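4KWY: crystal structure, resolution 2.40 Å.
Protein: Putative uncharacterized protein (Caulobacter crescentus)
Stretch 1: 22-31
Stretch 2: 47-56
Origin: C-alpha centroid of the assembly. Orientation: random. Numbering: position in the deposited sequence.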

# COMPACT_ATOMS: atom_id res chain seq x y z
N GLY A 22 1.62 5.94 -6.56
CA GLY A 22 0.87 5.05 -5.66
C GLY A 22 1.60 3.78 -5.29
O GLY A 22 1.73 3.46 -4.11
N GLY A 23 2.11 3.06 -6.30
CA GLY A 23 2.88 1.84 -6.07
C GLY A 23 4.18 2.12 -5.37
O GLY A 23 4.62 1.33 -4.53
N TYR A 24 4.81 3.29 -5.68
CA TYR A 24 6.04 3.70 -5.00
C TYR A 24 5.75 3.96 -3.53
O TYR A 24 6.45 3.41 -2.69
N LEU A 25 4.73 4.77 -3.21
CA LEU A 25 4.34 5.09 -1.84
C LEU A 25 3.87 3.84 -1.08
O LEU A 25 4.29 3.64 0.06
N LEU A 26 3.02 3.01 -1.70
CA LEU A 26 2.52 1.79 -1.06
C LEU A 26 3.65 0.82 -0.80
O LEU A 26 3.70 0.27 0.29
N ARG A 27 4.56 0.62 -1.76
CA ARG A 27 5.71 -0.29 -1.62
C ARG A 27 6.60 0.15 -0.45
O ARG A 27 6.98 -0.68 0.38
N GLU A 28 6.90 1.47 -0.38
CA GLU A 28 7.70 2.12 0.65
C GLU A 28 7.05 1.87 2.01
O GLU A 28 7.75 1.46 2.94
N GLN A 29 5.72 2.04 2.11
CA GLN A 29 4.95 1.83 3.33
C GLN A 29 4.93 0.37 3.74
O GLN A 29 4.99 0.09 4.93
N LEU A 30 4.79 -0.55 2.77
CA LEU A 30 4.77 -1.98 3.02
C LEU A 30 6.16 -2.49 3.42
O LEU A 30 6.25 -3.30 4.33
N ASP A 31 7.26 -1.98 2.79
CA ASP A 31 8.64 -2.37 3.16
C ASP A 31 8.91 -2.01 4.62
O ASP A 31 9.62 -2.74 5.31
N TYR A 47 3.02 -8.56 -5.49
CA TYR A 47 2.77 -7.69 -6.65
C TYR A 47 1.64 -6.74 -6.40
O TYR A 47 0.52 -7.20 -6.18
N LEU A 48 1.91 -5.44 -6.49
CA LEU A 48 0.88 -4.44 -6.26
C LEU A 48 0.39 -3.84 -7.55
O LEU A 48 1.22 -3.44 -8.37
N SER A 49 -0.94 -3.76 -7.75
CA SER A 49 -1.53 -3.11 -8.93
C SER A 49 -2.40 -1.96 -8.46
O SER A 49 -3.58 -2.13 -8.13
N VAL A 50 -1.78 -0.80 -8.36
CA VAL A 50 -2.47 0.41 -7.95
C VAL A 50 -3.10 1.04 -9.19
O VAL A 50 -2.46 1.10 -10.24
N ASN A 51 -4.34 1.55 -9.03
CA ASN A 51 -5.02 2.34 -10.06
C ASN A 51 -4.42 3.74 -9.93
O ASN A 51 -4.85 4.55 -9.09
N GLU A 52 -3.34 3.97 -10.67
CA GLU A 52 -2.53 5.18 -10.60
C GLU A 52 -3.23 6.45 -11.08
O GLU A 52 -2.95 7.54 -10.56
N GLN A 53 -4.14 6.30 -12.08
CA GLN A 53 -4.88 7.44 -12.58
C GLN A 53 -5.84 7.93 -11.50
O GLN A 53 -5.84 9.13 -11.22
N ARG A 54 -6.57 6.99 -10.83
CA ARG A 54 -7.50 7.29 -9.72
C ARG A 54 -6.76 7.88 -8.52
O ARG A 54 -7.27 8.79 -7.86
N PHE A 55 -5.56 7.40 -8.26
CA PHE A 55 -4.76 7.87 -7.14
C PHE A 55 -4.18 9.29 -7.35
O PHE A 55 -3.95 10.01 -6.37
N ALA A 56 -3.91 9.69 -8.61
CA ALA A 56 -3.35 11.00 -8.91
C ALA A 56 -4.43 12.11 -8.85
O ALA A 56 -4.11 13.30 -8.71

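A carboxylate, with two oxygens set side by side, can accept from two neighbouring backbone amides at once. The contact between residues 22-31 and 47-56 illustrates this. Glu52, in the first turn of the second stretch's helix, has a CA-to-CB bond that points sideways to the first stretch, but chi1 and chi2, both m (-67° and -68°), fold the chain so that its end comes nearer. Its two oxygens then divide the work: Gly22 N donates to Glu52 OE1 at 2.8 Å and Gly23 N donates to Glu52 OE2, also at 2.8 Å, with N-H...acceptor angles of 140° and 155°. The cross pair, Gly22 N to Glu52 OE2, is 3.5 Å apart and poorly angled, so each amide is matched to its own oxygen.

The carbonyls of the same glycines are engaged along the helix, where Leu26 N donates to Gly22 O at 2.8 Å and Arg27 N to Gly23 O at 2.9 Å. Gly22 also gives the carboxylate room to approach. An ideal CB on its backbone would lie 2.8 Å from Glu52 OE1 and 2.8 Å from Val50 CG1, both clashes. Without one, Gly22 CA comes within 3.5 Å of Phe55 CE2, and Val50, with chi1 t, brings CG2 to 3.8 Å from Gly23 N.

Beyond this polar pair the contact is apolar. Leu48, rotamer mt, points toward the helix and contributes the largest covered area of any residue here. Leu48 CD1 lies 3.7 Å from Leu26 CG and Leu48 CD2 lies 3.8 Å from Leu30 CD1, and each of the two methyls touches both leucines, which sit one helical turn apart. Leu26 (tp) also places CD2 4.2 Å from Val50 CG2. Leu25 and Leu30 are both mt; Leu25 CD1 sits at the edge of the Phe55 ring, 4.1 Å from CE2. Phe55 itself has chi1 t and chi2 69°.

The second helix settles one of its own early amides in a similar way. Asn51, at the N-cap position, accepts from Arg54 N through OD1 at 3.2 Å with an angle of 163°, and Phe55 N donates to Asn51 O at 3.1 Å. Asn51 does not touch the first stretch; its cap serves the helix that carries Glu52 and Phe55. No water or bound group enters this description: the polar link between the stretches consists of the two amide-carboxylate hydrogen bonds.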

# COMPACT_ATOMS: atom_id res chain seq x y z
CB TYR A 24 6.65 4.95 -5.67
CG TYR A 24 7.86 5.52 -4.95
CD1 TYR A 24 9.13 4.95 -5.10
CD2 TYR A 24 7.74 6.63 -4.12
CE1 TYR A 24 10.24 5.47 -4.44
CE2 TYR A 24 8.85 7.15 -3.44
CZ TYR A 24 10.10 6.57 -3.61
OH TYR A 24 11.18 7.11 -2.94
CB LEU A 25 3.25 6.18 -1.79
CG LEU A 25 3.63 7.62 -2.19
CD1 LEU A 25 2.42 8.53 -2.14
CD2 LEU A 25 4.72 8.21 -1.28
CB LEU A 26 1.38 1.12 -1.88
CG LEU A 26 0.73 -0.14 -1.26
CD1 LEU A 26 0.30 0.08 0.17
CD2 LEU A 26 -0.42 -0.60 -2.04
CB ARG A 27 6.52 -0.34 -2.93
CG ARG A 27 7.56 -1.47 -3.00
CD ARG A 27 8.75 -1.17 -3.91
NE ARG A 27 8.40 -0.61 -5.22
CZ ARG A 27 8.70 0.63 -5.64
NH1 ARG A 27 9.38 1.46 -4.85
NH2 ARG A 27 8.31 1.05 -6.83
CB GLU A 28 7.80 3.63 0.36
CG GLU A 28 8.98 4.34 1.02
CD GLU A 28 9.03 5.84 0.82
OE1 GLU A 28 7.98 6.51 0.93
OE2 GLU A 28 10.15 6.36 0.61
CB GLN A 29 3.50 2.34 3.16
CG GLN A 29 3.33 3.85 3.38
CD GLN A 29 3.87 4.29 4.71
OE1 GLN A 29 3.50 3.77 5.77
NE2 GLN A 29 4.84 5.18 4.68
CB LEU A 30 4.23 -2.76 1.80
CG LEU A 30 2.72 -2.87 1.68
CD1 LEU A 30 2.32 -3.29 0.31
CD2 LEU A 30 2.15 -3.88 2.66
CB ASP A 31 9.70 -1.73 2.24
CG ASP A 31 9.88 -2.41 0.88
OD1 ASP A 31 9.52 -3.60 0.75
OD2 ASP A 31 10.43 -1.75 -0.04
CB TYR A 47 2.47 -8.52 -7.88
CG TYR A 47 3.72 -8.93 -8.58
CD1 TYR A 47 4.36 -10.12 -8.25
CD2 TYR A 47 4.25 -8.16 -9.61
CE1 TYR A 47 5.47 -10.56 -8.96
CE2 TYR A 47 5.39 -8.56 -10.30
CZ TYR A 47 6.00 -9.76 -9.97
OH TYR A 47 7.14 -10.13 -10.64
CB LEU A 48 1.44 -3.32 -5.37
CG LEU A 48 2.05 -3.68 -4.05
CD1 LEU A 48 2.67 -2.45 -3.45
CD2 LEU A 48 1.01 -4.26 -3.10
CB SER A 49 -2.32 -4.08 -9.80
OG SER A 49 -1.43 -5.09 -10.24
CB VAL A 50 -1.54 1.43 -7.20
CG1 VAL A 50 -2.34 2.67 -6.75
CG2 VAL A 50 -0.87 0.77 -6.00
CB ASN A 51 -6.53 2.29 -9.84
CG ASN A 51 -7.32 2.98 -10.91
OD1 ASN A 51 -6.86 3.91 -11.58
ND2 ASN A 51 -8.55 2.53 -11.09
CB GLU A 52 -1.22 4.98 -11.39
CG GLU A 52 -0.29 3.95 -10.77
CD GLU A 52 0.35 4.28 -9.43
OE1 GLU A 52 0.11 5.38 -8.90
OE2 GLU A 52 1.11 3.42 -8.93
CB GLN A 53 -5.59 7.15 -13.91
CG GLN A 53 -4.63 7.25 -15.12
CD GLN A 53 -5.30 7.52 -16.46
OE1 GLN A 53 -6.29 8.26 -16.57
NE2 GLN A 53 -4.73 6.97 -17.53
CB ARG A 54 -8.30 6.04 -9.30
CG ARG A 54 -9.34 6.26 -8.19
CD ARG A 54 -10.13 5.02 -7.87
NE ARG A 54 -10.93 4.59 -9.02
CZ ARG A 54 -11.29 3.33 -9.25
NH1 ARG A 54 -10.93 2.36 -8.43
NH2 ARG A 54 -12.01 3.04 -10.33
CB PHE A 55 -3.64 6.87 -6.85
CG PHE A 55 -2.89 7.14 -5.56
CD1 PHE A 55 -3.51 6.96 -4.33
CD2 PHE A 55 -1.57 7.55 -5.58
CE1 PHE A 55 -2.82 7.19 -3.14
CE2 PHE A 55 -0.88 7.78 -4.38
CZ PHE A 55 -1.50 7.58 -3.18
CB ALA A 56 -2.70 10.97 -10.28